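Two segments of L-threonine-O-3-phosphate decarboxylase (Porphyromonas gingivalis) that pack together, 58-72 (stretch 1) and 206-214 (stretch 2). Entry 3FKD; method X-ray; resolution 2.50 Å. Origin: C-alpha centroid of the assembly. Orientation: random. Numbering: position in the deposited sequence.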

# COMPACT_ATOMS: atom_id res chain seq x y z
N MSE A 58 -12.44 -15.48 -4.13
CA MSE A 58 -13.03 -16.06 -2.91
C MSE A 58 -13.88 -15.08 -2.06
O MSE A 58 -14.73 -15.51 -1.28
CB MSE A 58 -11.96 -16.65 -2.00
CG MSE A 58 -10.93 -17.54 -2.67
SE MSE A 58 -9.54 -17.77 -1.32
CE MSE A 58 -8.00 -18.19 -2.38
N LEU A 59 -13.62 -13.78 -2.18
CA LEU A 59 -14.44 -12.81 -1.49
C LEU A 59 -15.80 -12.75 -2.18
O LEU A 59 -16.83 -12.82 -1.55
CB LEU A 59 -13.77 -11.43 -1.50
CG LEU A 59 -12.58 -11.22 -0.55
CD1 LEU A 59 -11.87 -9.90 -0.79
CD2 LEU A 59 -13.04 -11.35 0.92
N ALA A 60 -15.78 -12.63 -3.49
CA ALA A 60 -17.01 -12.54 -4.26
C ALA A 60 -17.96 -13.67 -3.85
O ALA A 60 -19.13 -13.42 -3.55
CB ALA A 60 -16.71 -12.62 -5.73
N LYS A 61 -17.44 -14.89 -3.83
CA LYS A 61 -18.26 -16.06 -3.56
C LYS A 61 -18.80 -16.06 -2.15
O LYS A 61 -19.97 -16.38 -1.91
CB LYS A 61 -17.43 -17.33 -3.78
CG LYS A 61 -18.26 -18.59 -3.87
CD LYS A 61 -17.39 -19.80 -4.25
CE LYS A 61 -17.96 -21.10 -3.68
NZ LYS A 61 -16.89 -22.10 -3.37
N ARG A 62 -17.94 -15.70 -1.21
CA ARG A 62 -18.32 -15.66 0.18
C ARG A 62 -19.40 -14.60 0.40
O ARG A 62 -20.30 -14.78 1.21
CB ARG A 62 -17.08 -15.35 1.03
CG ARG A 62 -17.36 -15.21 2.52
CD ARG A 62 -17.33 -16.59 3.20
NE ARG A 62 -17.77 -16.51 4.59
CZ ARG A 62 -18.82 -17.16 5.10
NH1 ARG A 62 -19.54 -17.97 4.33
NH2 ARG A 62 -19.13 -17.01 6.38
N ASN A 63 -19.30 -13.49 -0.33
CA ASN A 63 -20.20 -12.37 -0.17
C ASN A 63 -21.40 -12.37 -1.12
O ASN A 63 -22.12 -11.37 -1.20
CB ASN A 63 -19.41 -11.06 -0.28
CG ASN A 63 -18.44 -10.86 0.89
OD1 ASN A 63 -17.32 -10.37 0.72
ND2 ASN A 63 -18.88 -11.24 2.09
N SER A 64 -21.59 -13.49 -1.83
CA SER A 64 -22.67 -13.62 -2.80
C SER A 64 -22.65 -12.56 -3.90
O SER A 64 -23.70 -12.14 -4.36
CB SER A 64 -24.03 -13.55 -2.12
OG SER A 64 -24.47 -14.80 -1.66
N VAL A 65 -21.46 -12.14 -4.33
CA VAL A 65 -21.34 -11.03 -5.26
C VAL A 65 -20.52 -11.50 -6.44
O VAL A 65 -19.86 -12.52 -6.36
CB VAL A 65 -20.69 -9.80 -4.58
CG1 VAL A 65 -20.29 -8.78 -5.61
CG2 VAL A 65 -21.67 -9.17 -3.62
N ASP A 66 -20.59 -10.77 -7.54
CA ASP A 66 -19.78 -11.14 -8.70
C ASP A 66 -18.31 -10.82 -8.52
O ASP A 66 -17.93 -9.92 -7.77
CB ASP A 66 -20.31 -10.46 -9.97
CG ASP A 66 -21.77 -10.84 -10.26
OD1 ASP A 66 -22.30 -11.78 -9.61
OD2 ASP A 66 -22.39 -10.21 -11.14
N ASN A 67 -17.47 -11.59 -9.21
CA ASN A 67 -16.05 -11.34 -9.26
C ASN A 67 -15.78 -9.88 -9.64
O ASN A 67 -14.85 -9.26 -9.13
CB ASN A 67 -15.44 -12.27 -10.30
CG ASN A 67 -14.05 -12.73 -9.93
OD1 ASN A 67 -13.06 -12.02 -10.11
ND2 ASN A 67 -13.97 -13.97 -9.42
N ASN A 68 -16.61 -9.38 -10.55
CA ASN A 68 -16.59 -8.01 -11.03
C ASN A 68 -16.81 -6.93 -9.95
O ASN A 68 -16.57 -5.74 -10.18
CB ASN A 68 -17.74 -7.83 -12.01
CG ASN A 68 -17.40 -8.32 -13.38
OD1 ASN A 68 -16.23 -8.30 -13.79
ND2 ASN A 68 -18.43 -8.75 -14.11
N ALA A 69 -17.35 -7.33 -8.81
CA ALA A 69 -17.80 -6.34 -7.86
C ALA A 69 -16.88 -6.19 -6.66
O ALA A 69 -17.19 -5.40 -5.77
CB ALA A 69 -19.25 -6.61 -7.43
N ILE A 70 -15.79 -6.96 -6.61
CA ILE A 70 -14.81 -6.78 -5.53
C ILE A 70 -13.50 -6.21 -6.05
O ILE A 70 -13.10 -6.42 -7.18
CB ILE A 70 -14.56 -8.07 -4.66
CG1 ILE A 70 -15.61 -8.23 -3.57
CG2 ILE A 70 -13.22 -7.99 -3.93
CD1 ILE A 70 -16.92 -8.85 -4.00
N LEU A 71 -12.83 -5.47 -5.20
CA LEU A 71 -11.54 -4.93 -5.54
C LEU A 71 -10.77 -4.90 -4.24
O LEU A 71 -11.11 -4.12 -3.33
CB LEU A 71 -11.67 -3.52 -6.13
CG LEU A 71 -10.31 -2.83 -6.30
CD1 LEU A 71 -9.73 -3.10 -7.63
CD2 LEU A 71 -10.43 -1.32 -6.09
N VAL A 72 -9.79 -5.78 -4.13
CA VAL A 72 -8.93 -5.83 -2.98
C VAL A 72 -8.03 -4.60 -2.94
O VAL A 72 -7.51 -4.18 -3.93
CB VAL A 72 -8.13 -7.17 -2.89
CG1 VAL A 72 -7.28 -7.24 -1.62
CG2 VAL A 72 -9.08 -8.36 -2.96
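Stretch 2, residues 206-214: IGYIVANKD

How does stretch 2 lie on stretch 1? Residues 207-210 form an extended strand that runs antiparallel to strand 70-72, with 158° between their N-to-C directions and 4.5 Å between the axes at closest approach. Beyond it the chain turns through Asn 212 into a helix that begins at Lys 213.

What fixes the register? Leu 71 pairs with Ile 209 through two hydrogen bonds, Ile 209 N to Leu 71 O at 2.8 Å and Leu 71 N to Ile 209 O at 3.0 Å. A third hydrogen bond runs from Ala 211 N to Ala 69 O at 3.1 Å, though the place of that oxygen is less certain. Ile 70 thus faces Val 210, and Val 72 faces Tyr 208.

Which bump fills which hollow? The Tyr 208 ring, with chi1 p, lies against Leu 59 of the helix and beside Ile 70 of the strand. Leu 59 CD1 covers one ring face, 3.6 Å from Tyr 208 CD2, while Ile 70 CG1 lies 4.2 Å from Tyr 208 CD1. The ring's tip reaches the helix end, where Tyr 208 OH is 3.2 Å from Asn 63 OD1.

What fills the rest of the contact? On the other sheet face, Leu 71 CD2 meets Ile 209 CD1 at 3.7 Å. Back on the Tyr 208 face, Val 72 CG1 touches Ile 206 CD1 at 3.6 Å, and the Lys 213 side chain packs beside Asn 68.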

# COMPACT_ATOMS: atom_id res chain seq x y z
N ILE A 206 -4.84 -4.49 4.60
CA ILE A 206 -5.65 -5.16 3.61
C ILE A 206 -7.16 -4.82 3.85
O ILE A 206 -7.58 -4.67 4.99
CB ILE A 206 -5.24 -6.67 3.46
CG1 ILE A 206 -5.76 -7.29 2.17
CG2 ILE A 206 -5.56 -7.56 4.71
CD1 ILE A 206 -7.20 -7.13 1.93
N GLY A 207 -7.92 -4.62 2.76
CA GLY A 207 -9.32 -4.26 2.81
C GLY A 207 -9.91 -4.42 1.44
O GLY A 207 -9.21 -4.84 0.53
N TYR A 208 -11.18 -4.10 1.24
CA TYR A 208 -11.72 -4.23 -0.10
C TYR A 208 -12.96 -3.38 -0.43
O TYR A 208 -13.70 -2.97 0.46
CB TYR A 208 -11.95 -5.71 -0.50
CG TYR A 208 -12.93 -6.47 0.36
CD1 TYR A 208 -14.28 -6.49 0.05
CD2 TYR A 208 -12.49 -7.17 1.47
CE1 TYR A 208 -15.19 -7.17 0.84
CE2 TYR A 208 -13.37 -7.86 2.25
CZ TYR A 208 -14.73 -7.86 1.93
OH TYR A 208 -15.59 -8.56 2.72
N ILE A 209 -13.15 -3.13 -1.73
CA ILE A 209 -14.34 -2.42 -2.22
C ILE A 209 -15.39 -3.37 -2.82
O ILE A 209 -15.06 -4.29 -3.57
CB ILE A 209 -13.96 -1.32 -3.24
CG1 ILE A 209 -12.92 -0.38 -2.65
CG2 ILE A 209 -15.17 -0.52 -3.66
CD1 ILE A 209 -12.37 0.67 -3.61
N VAL A 210 -16.65 -3.16 -2.42
CA VAL A 210 -17.82 -3.77 -3.06
C VAL A 210 -18.62 -2.67 -3.80
O VAL A 210 -19.11 -1.70 -3.19
CB VAL A 210 -18.78 -4.43 -2.03
CG1 VAL A 210 -19.92 -5.18 -2.74
CG2 VAL A 210 -18.03 -5.39 -1.10
N ALA A 211 -18.77 -2.81 -5.11
CA ALA A 211 -19.65 -1.90 -5.81
C ALA A 211 -20.24 -2.54 -7.07
O ALA A 211 -19.79 -3.59 -7.50
CB ALA A 211 -18.91 -0.63 -6.14
N ASN A 212 -21.27 -1.92 -7.63
CA ASN A 212 -21.81 -2.41 -8.89
C ASN A 212 -20.76 -2.11 -9.95
O ASN A 212 -19.99 -1.17 -9.79
CB ASN A 212 -23.13 -1.75 -9.20
N LYS A 213 -20.68 -2.89 -11.01
CA LYS A 213 -19.52 -2.81 -11.89
C LYS A 213 -19.40 -1.56 -12.80
O LYS A 213 -18.33 -1.26 -13.32
CB LYS A 213 -19.31 -4.12 -12.67
CG LYS A 213 -20.53 -4.65 -13.40
CD LYS A 213 -20.14 -5.90 -14.19
CE LYS A 213 -18.92 -5.60 -15.09
NZ LYS A 213 -18.41 -6.73 -15.95
N ASP A 214 -20.47 -0.81 -12.97
CA ASP A 214 -20.34 0.49 -13.58
C ASP A 214 -19.48 1.39 -12.70
O ASP A 214 -18.53 2.01 -13.18
CB ASP A 214 -21.70 1.14 -13.77
CG ASP A 214 -22.30 0.88 -15.14
OD1 ASP A 214 -23.52 0.63 -15.18
OD2 ASP A 214 -21.55 0.92 -16.16